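Local coordinates for protein thiamine pyrophosphokinase (Saccharomyces cerevisiae, PDB 1IG0) that makes the cofactor thiamine diphosphate by transferring a pyrophosphoryl group from ATP to thiamine, releasing AMP, as the only yeast enzyme able to do so, at residues B[62-67]-B[91-96]; B[39-44]-B[57-62]. All blocks are in the same frame, centred on the assembly; numbering follows the deposited sequence.

Contact 1. Residues B[62-67]-B[91-96]; sequences HDLKVC and PNYIIG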
loop_
_atom_site.group_PDB
_atom_site.type_symbol
_atom_site.label_atom_id
_atom_site.label_comp_id
_atom_site.label_asym_id
_atom_site.label_seq_id
_atom_site.Cartn_x
_atom_site.Cartn_y
_atom_site.Cartn_z
ATOM N N HIS B 62 -9.030 -24.107 3.429
ATOM C CA HIS B 62 -9.830 -23.277 4.318
ATOM C C HIS B 62 -11.278 -23.740 4.355
ATOM O O HIS B 62 -11.820 -24.204 3.354
ATOM C CB HIS B 62 -9.742 -21.809 3.899
ATOM C CG HIS B 62 -8.371 -21.228 4.059
ATOM N ND1 HIS B 62 -7.322 -21.564 3.234
ATOM C CD2 HIS B 62 -7.866 -20.376 4.982
ATOM C CE1 HIS B 62 -6.227 -20.946 3.641
ATOM N NE2 HIS B 62 -6.531 -20.219 4.701
ATOM N N ASP B 63 -11.895 -23.618 5.525
ATOM C CA ASP B 63 -13.274 -24.045 5.716
ATOM C C ASP B 63 -14.303 -23.082 5.135
ATOM O O ASP B 63 -14.974 -23.397 4.150
ATOM C CB ASP B 63 -13.537 -24.261 7.210
ATOM C CG ASP B 63 -14.983 -24.607 7.508
ATOM O OD1 ASP B 63 -15.637 -25.241 6.654
ATOM O OD2 ASP B 63 -15.463 -24.259 8.607
ATOM N N LEU B 64 -14.428 -21.908 5.744
ATOM C CA LEU B 64 -15.388 -20.910 5.289
ATOM C C LEU B 64 -14.821 -19.998 4.202
ATOM O O LEU B 64 -13.641 -19.653 4.219
ATOM C CB LEU B 64 -15.847 -20.052 6.474
ATOM C CG LEU B 64 -16.970 -19.042 6.210
ATOM C CD1 LEU B 64 -18.283 -19.780 6.011
ATOM C CD2 LEU B 64 -17.088 -18.087 7.383
ATOM N N LYS B 65 -15.674 -19.623 3.252
ATOM C CA LYS B 65 -15.282 -18.717 2.177
ATOM C C LYS B 65 -16.280 -17.571 2.146
ATOM O O LYS B 65 -17.486 -17.787 2.016
ATOM C CB LYS B 65 -15.276 -19.422 0.817
ATOM C CG LYS B 65 -14.189 -20.469 0.647
ATOM C CD LYS B 65 -14.591 -21.795 1.265
ATOM C CE LYS B 65 -13.510 -22.842 1.063
ATOM N NZ LYS B 65 -13.962 -24.177 1.535
ATOM N N VAL B 66 -15.772 -16.351 2.268
ATOM C CA VAL B 66 -16.629 -15.175 2.278
ATOM C C VAL B 66 -16.248 -14.175 1.194
ATOM O O VAL B 66 -15.068 -13.906 0.968
ATOM C CB VAL B 66 -16.569 -14.462 3.652
ATOM C CG1 VAL B 66 -17.396 -13.185 3.624
ATOM C CG2 VAL B 66 -17.074 -15.396 4.745
ATOM N N CYS B 67 -17.261 -13.636 0.524
ATOM C CA CYS B 67 -17.062 -12.643 -0.522
ATOM C C CYS B 67 -17.578 -11.298 -0.035
ATOM O O CYS B 67 -18.715 -11.192 0.430
ATOM C CB CYS B 67 -17.813 -13.036 -1.797
ATOM S SG CYS B 67 -16.995 -14.285 -2.804
ATOM N N PRO B 91 -19.052 -19.512 -2.751
ATOM C CA PRO B 91 -18.716 -18.957 -1.438
ATOM C C PRO B 91 -19.836 -19.277 -0.451
ATOM O O PRO B 91 -20.976 -19.515 -0.859
ATOM C CB PRO B 91 -18.605 -17.464 -1.721
ATOM C CG PRO B 91 -19.656 -17.263 -2.763
ATOM C CD PRO B 91 -19.443 -18.445 -3.690
ATOM N N ASN B 92 -19.521 -19.292 0.840
ATOM C CA ASN B 92 -20.537 -19.576 1.843
ATOM C C ASN B 92 -21.407 -18.346 2.065
ATOM O O ASN B 92 -22.623 -18.459 2.216
ATOM C CB ASN B 92 -19.902 -20.009 3.167
ATOM C CG ASN B 92 -19.124 -21.304 3.047
ATOM O OD1 ASN B 92 -17.920 -21.297 2.795
ATOM N ND2 ASN B 92 -19.814 -22.427 3.215
ATOM N N TYR B 93 -20.779 -17.173 2.084
ATOM C CA TYR B 93 -21.504 -15.920 2.278
ATOM C C TYR B 93 -21.064 -14.822 1.316
ATOM O O TYR B 93 -19.945 -14.828 0.802
ATOM C CB TYR B 93 -21.291 -15.353 3.687
ATOM C CG TYR B 93 -21.721 -16.210 4.850
ATOM C CD1 TYR B 93 -20.816 -17.052 5.494
ATOM C CD2 TYR B 93 -23.018 -16.124 5.356
ATOM C CE1 TYR B 93 -21.188 -17.782 6.620
ATOM C CE2 TYR B 93 -23.402 -16.851 6.479
ATOM C CZ TYR B 93 -22.481 -17.674 7.109
ATOM O OH TYR B 93 -22.845 -18.373 8.236
ATOM N N ILE B 94 -21.971 -13.878 1.098
ATOM C CA ILE B 94 -21.730 -12.692 0.288
ATOM C C ILE B 94 -22.380 -11.616 1.149
ATOM O O ILE B 94 -23.572 -11.701 1.456
ATOM C CB ILE B 94 -22.441 -12.732 -1.076
ATOM C CG1 ILE B 94 -21.819 -13.808 -1.966
ATOM C CG2 ILE B 94 -22.326 -11.371 -1.750
ATOM C CD1 ILE B 94 -22.441 -13.879 -3.358
ATOM N N ILE B 95 -21.604 -10.622 1.563
ATOM C CA ILE B 95 -22.149 -9.573 2.411
ATOM C C ILE B 95 -21.667 -8.182 2.010
ATOM O O ILE B 95 -20.528 -8.004 1.579
ATOM C CB ILE B 95 -21.798 -9.851 3.893
ATOM C CG1 ILE B 95 -22.535 -8.870 4.804
ATOM C CG2 ILE B 95 -20.293 -9.768 4.094
ATOM C CD1 ILE B 95 -22.443 -9.225 6.277
ATOM N N GLY B 96 -22.558 -7.205 2.151
ATOM C CA GLY B 96 -22.249 -5.829 1.799
ATOM C C GLY B 96 -23.539 -5.125 1.420
ATOM O O GLY B 96 -24.617 -5.694 1.598
HETATM O O HOH W 1 -17.875 -24.302 4.444
#
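Val66 pairs with Tyr93 and Cys67 with Ile94 in a parallel ladder, the outcome of a beta-alpha-beta crossover that places strands 64-68 and 93-96 side by side in the alpha-beta-alpha catalytic domain. The pair illustrates how a strand joint can be closely packed and apolar on its faces yet polar along one edge, where a water joins in. On the face shared by Val66 and Tyr93, Leu64 crosses the tyrosine at about a right angle: its CD1 sits at the ring edge, 3.6 Å from Tyr93 CE1, and also presses on Asn92 CB. Helix 126-139 covers this side, and the Tyr93 hydroxyl is hydrogen-bonded to His137. On the other face Cys67 SG, set anti to its own carbonyl carbon (chi1 -79°), lies 3.7 Å from Pro91 CB, while Cys67 CB meets Ile94 CG1.

The edge at Asn92 and Asp63 is polar and opens toward solvent. Asn92 OD1 takes the N-H of Lys65 at 2.8 Å, so a side-chain amide does the work of a backbone carbonyl. Lys65 O in turn receives Asn92 N at 2.8 Å and, weakly, Tyr93 N. The other arm of the amide, ND2, donates to a water that itself donates to Asp63 O, bridging the segments beside the exposed Asp63. The Lys65 chain bends at CD (chi2 82°) and then runs extended; NZ donates to His62 O at 2.8 Å and to Asp63 O, from above the plane of that carbonyl. This bracing of the turn would probably be strengthened by the lysine charge, which also faces the Trp59 ring in a cation-pi contact. Farther in, the ladder becomes regular. Cys67 N reaches Tyr93 O at 2.9 Å. One step on, Ile95 N donates to Cys67 O at 3.2 Å.

Contact 2. Residues B[39-44]-B[57-62]; sequences STLLIL and KIWKLH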
loop_
_atom_site.group_PDB
_atom_site.type_symbol
_atom_site.label_atom_id
_atom_site.label_comp_id
_atom_site.label_asym_id
_atom_site.label_seq_id
_atom_site.Cartn_x
_atom_site.Cartn_y
_atom_site.Cartn_z
ATOM N N SER B 39 -10.948 -21.809 10.099
ATOM C CA SER B 39 -10.277 -21.121 9.006
ATOM C C SER B 39 -11.254 -20.487 8.032
ATOM O O SER B 39 -12.385 -20.946 7.873
ATOM C CB SER B 39 -9.366 -22.096 8.260
ATOM O OG SER B 39 -10.103 -23.191 7.753
ATOM N N THR B 40 -10.800 -19.427 7.375
ATOM C CA THR B 40 -11.629 -18.721 6.416
ATOM C C THR B 40 -10.794 -18.084 5.319
ATOM O O THR B 40 -9.704 -17.566 5.568
ATOM C CB THR B 40 -12.447 -17.591 7.094
ATOM O OG1 THR B 40 -13.300 -18.149 8.100
ATOM C CG2 THR B 40 -13.299 -16.850 6.065
ATOM N N LEU B 41 -11.314 -18.144 4.100
ATOM C CA LEU B 41 -10.664 -17.523 2.957
ATOM C C LEU B 41 -11.557 -16.335 2.627
ATOM O O LEU B 41 -12.708 -16.508 2.226
ATOM C CB LEU B 41 -10.611 -18.476 1.763
ATOM C CG LEU B 41 -10.089 -17.857 0.460
ATOM C CD1 LEU B 41 -8.654 -17.373 0.653
ATOM C CD2 LEU B 41 -10.167 -18.885 -0.664
ATOM N N LEU B 42 -11.031 -15.132 2.813
ATOM C CA LEU B 42 -11.796 -13.924 2.546
ATOM C C LEU B 42 -11.399 -13.292 1.225
ATOM O O LEU B 42 -10.230 -12.980 1.002
ATOM C CB LEU B 42 -11.588 -12.917 3.678
ATOM C CG LEU B 42 -12.197 -11.524 3.508
ATOM C CD1 LEU B 42 -13.707 -11.631 3.350
ATOM C CD2 LEU B 42 -11.839 -10.670 4.719
ATOM N N ILE B 43 -12.382 -13.104 0.352
ATOM C CA ILE B 43 -12.136 -12.496 -0.948
ATOM C C ILE B 43 -12.698 -11.085 -0.956
ATOM O O ILE B 43 -13.902 -10.887 -0.794
ATOM C CB ILE B 43 -12.804 -13.299 -2.084
ATOM C CG1 ILE B 43 -12.323 -14.750 -2.042
ATOM C CG2 ILE B 43 -12.459 -12.676 -3.438
ATOM C CD1 ILE B 43 -12.976 -15.646 -3.082
ATOM N N LEU B 44 -11.819 -10.105 -1.138
ATOM C CA LEU B 44 -12.231 -8.710 -1.168
ATOM C C LEU B 44 -12.474 -8.254 -2.606
ATOM O O LEU B 44 -12.089 -8.940 -3.555
ATOM C CB LEU B 44 -11.177 -7.845 -0.475
ATOM C CG LEU B 44 -11.014 -8.235 1.000
ATOM C CD1 LEU B 44 -9.840 -7.504 1.617
ATOM C CD2 LEU B 44 -12.304 -7.928 1.748
ATOM N N LYS B 57 -5.926 -25.020 -4.105
ATOM C CA LYS B 57 -5.325 -25.527 -2.878
ATOM C C LYS B 57 -5.704 -24.712 -1.647
ATOM O O LYS B 57 -6.100 -25.267 -0.622
ATOM C CB LYS B 57 -3.801 -25.562 -3.019
ATOM C CG LYS B 57 -3.088 -26.190 -1.834
ATOM C CD LYS B 57 -3.587 -27.606 -1.593
ATOM C CE LYS B 57 -2.858 -28.265 -0.437
ATOM N NZ LYS B 57 -3.357 -29.647 -0.193
ATOM N N ILE B 58 -5.571 -23.394 -1.746
ATOM C CA ILE B 58 -5.904 -22.511 -0.637
ATOM C C ILE B 58 -7.388 -22.618 -0.302
ATOM O O ILE B 58 -7.785 -22.510 0.858
ATOM C CB ILE B 58 -5.548 -21.049 -0.976
ATOM C CG1 ILE B 58 -4.025 -20.893 -1.011
ATOM C CG2 ILE B 58 -6.173 -20.106 0.041
ATOM C CD1 ILE B 58 -3.555 -19.533 -1.461
ATOM N N TRP B 59 -8.207 -22.831 -1.325
ATOM C CA TRP B 59 -9.642 -22.968 -1.119
ATOM C C TRP B 59 -9.910 -24.251 -0.333
ATOM O O TRP B 59 -10.688 -24.259 0.621
ATOM C CB TRP B 59 -10.365 -23.010 -2.470
ATOM C CG TRP B 59 -11.862 -23.091 -2.362
ATOM C CD1 TRP B 59 -12.604 -24.188 -2.030
ATOM C CD2 TRP B 59 -12.795 -22.026 -2.585
ATOM N NE1 TRP B 59 -13.944 -23.872 -2.033
ATOM C CE2 TRP B 59 -14.090 -22.551 -2.367
ATOM C CE3 TRP B 59 -12.664 -20.676 -2.941
ATOM C CZ2 TRP B 59 -15.247 -21.776 -2.504
ATOM C CZ3 TRP B 59 -13.818 -19.903 -3.077
ATOM C CH2 TRP B 59 -15.092 -20.458 -2.854
ATOM N N LYS B 60 -9.249 -25.331 -0.732
ATOM C CA LYS B 60 -9.415 -26.617 -0.067
ATOM C C LYS B 60 -8.865 -26.588 1.359
ATOM O O LYS B 60 -9.358 -27.298 2.236
ATOM C CB LYS B 60 -8.710 -27.714 -0.872
ATOM C CG LYS B 60 -8.975 -29.126 -0.370
ATOM C CD LYS B 60 -8.325 -30.169 -1.273
ATOM C CE LYS B 60 -8.703 -31.585 -0.854
ATOM N NZ LYS B 60 -8.280 -31.887 0.543
ATOM N N LEU B 61 -7.848 -25.762 1.586
ATOM C CA LEU B 61 -7.226 -25.654 2.902
ATOM C C LEU B 61 -8.007 -24.808 3.902
ATOM O O LEU B 61 -7.682 -24.786 5.089
ATOM C CB LEU B 61 -5.808 -25.094 2.770
ATOM C CG LEU B 61 -4.746 -26.039 2.208
ATOM C CD1 LEU B 61 -3.435 -25.289 2.033
ATOM C CD2 LEU B 61 -4.568 -27.218 3.153
ATOM N N HIS B 62 -9.030 -24.107 3.429
ATOM C CA HIS B 62 -9.830 -23.277 4.318
ATOM C C HIS B 62 -11.278 -23.740 4.355
ATOM O O HIS B 62 -11.820 -24.204 3.354
ATOM C CB HIS B 62 -9.742 -21.809 3.899
ATOM C CG HIS B 62 -8.371 -21.228 4.059
ATOM N ND1 HIS B 62 -7.322 -21.564 3.234
ATOM C CD2 HIS B 62 -7.866 -20.376 4.982
ATOM C CE1 HIS B 62 -6.227 -20.946 3.641
ATOM N NE2 HIS B 62 -6.531 -20.219 4.701
#
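Leu41 reaches from the strand into the last turn of the helix and divides its two methyls between neighbours, crossing both at about a right angle: CD1 meets Ile58 CG2 at 3.7 Å, and CD2 lies 3.8 Å from Trp59 CE3. Trp59 CG is anti to its backbone N (chi1 -177°), and Ile43 CD1 approaches the rim of the indole at CZ3, near the ring plane. This is the helix-on-sheet layer of a beta-alpha-beta unit.

His62 fills the seam where the helix ends. Its CB packs on Leu41 CB, and CD2 comes to 3.4 Å from Thr40 O. His62 N is bonded to Trp59 O, and ND1 supplies a side-chain donor to Ile58 O at 2.6 Å, in the carbonyl plane. Ser39 OG, which bonds Asp63 N, rests near His62 CA. An alanine in place of His62 would probably leave Ile58 O without this donor and open a gap beside Thr40. With ND1 donating to Ile58 O, this polar atom is satisfied within its own segment, and what the helix end offers to the strand stays mostly apolar.

In the fold
From the N terminus, strand 38-43 comes first, and contact 2 closes the loop to helix 52-61 that packs upon it. The chain then turns at His62, which belongs to both contacts, and enters strand 64-68, which runs parallel to strand 38-43 as its neighbour in the sheet. Contact 1 closes next, after helices 71-78 and 83-88 have carried the chain round to strand 93-96. The two loops follow in series, neither nested nor crossed, with centres about 9 Å apart. Leu64 O and Val66 O, probably hydrogen-bonded to Leu41 N and Ile43 N, join them, tying one helix and three adjacent parallel strands together.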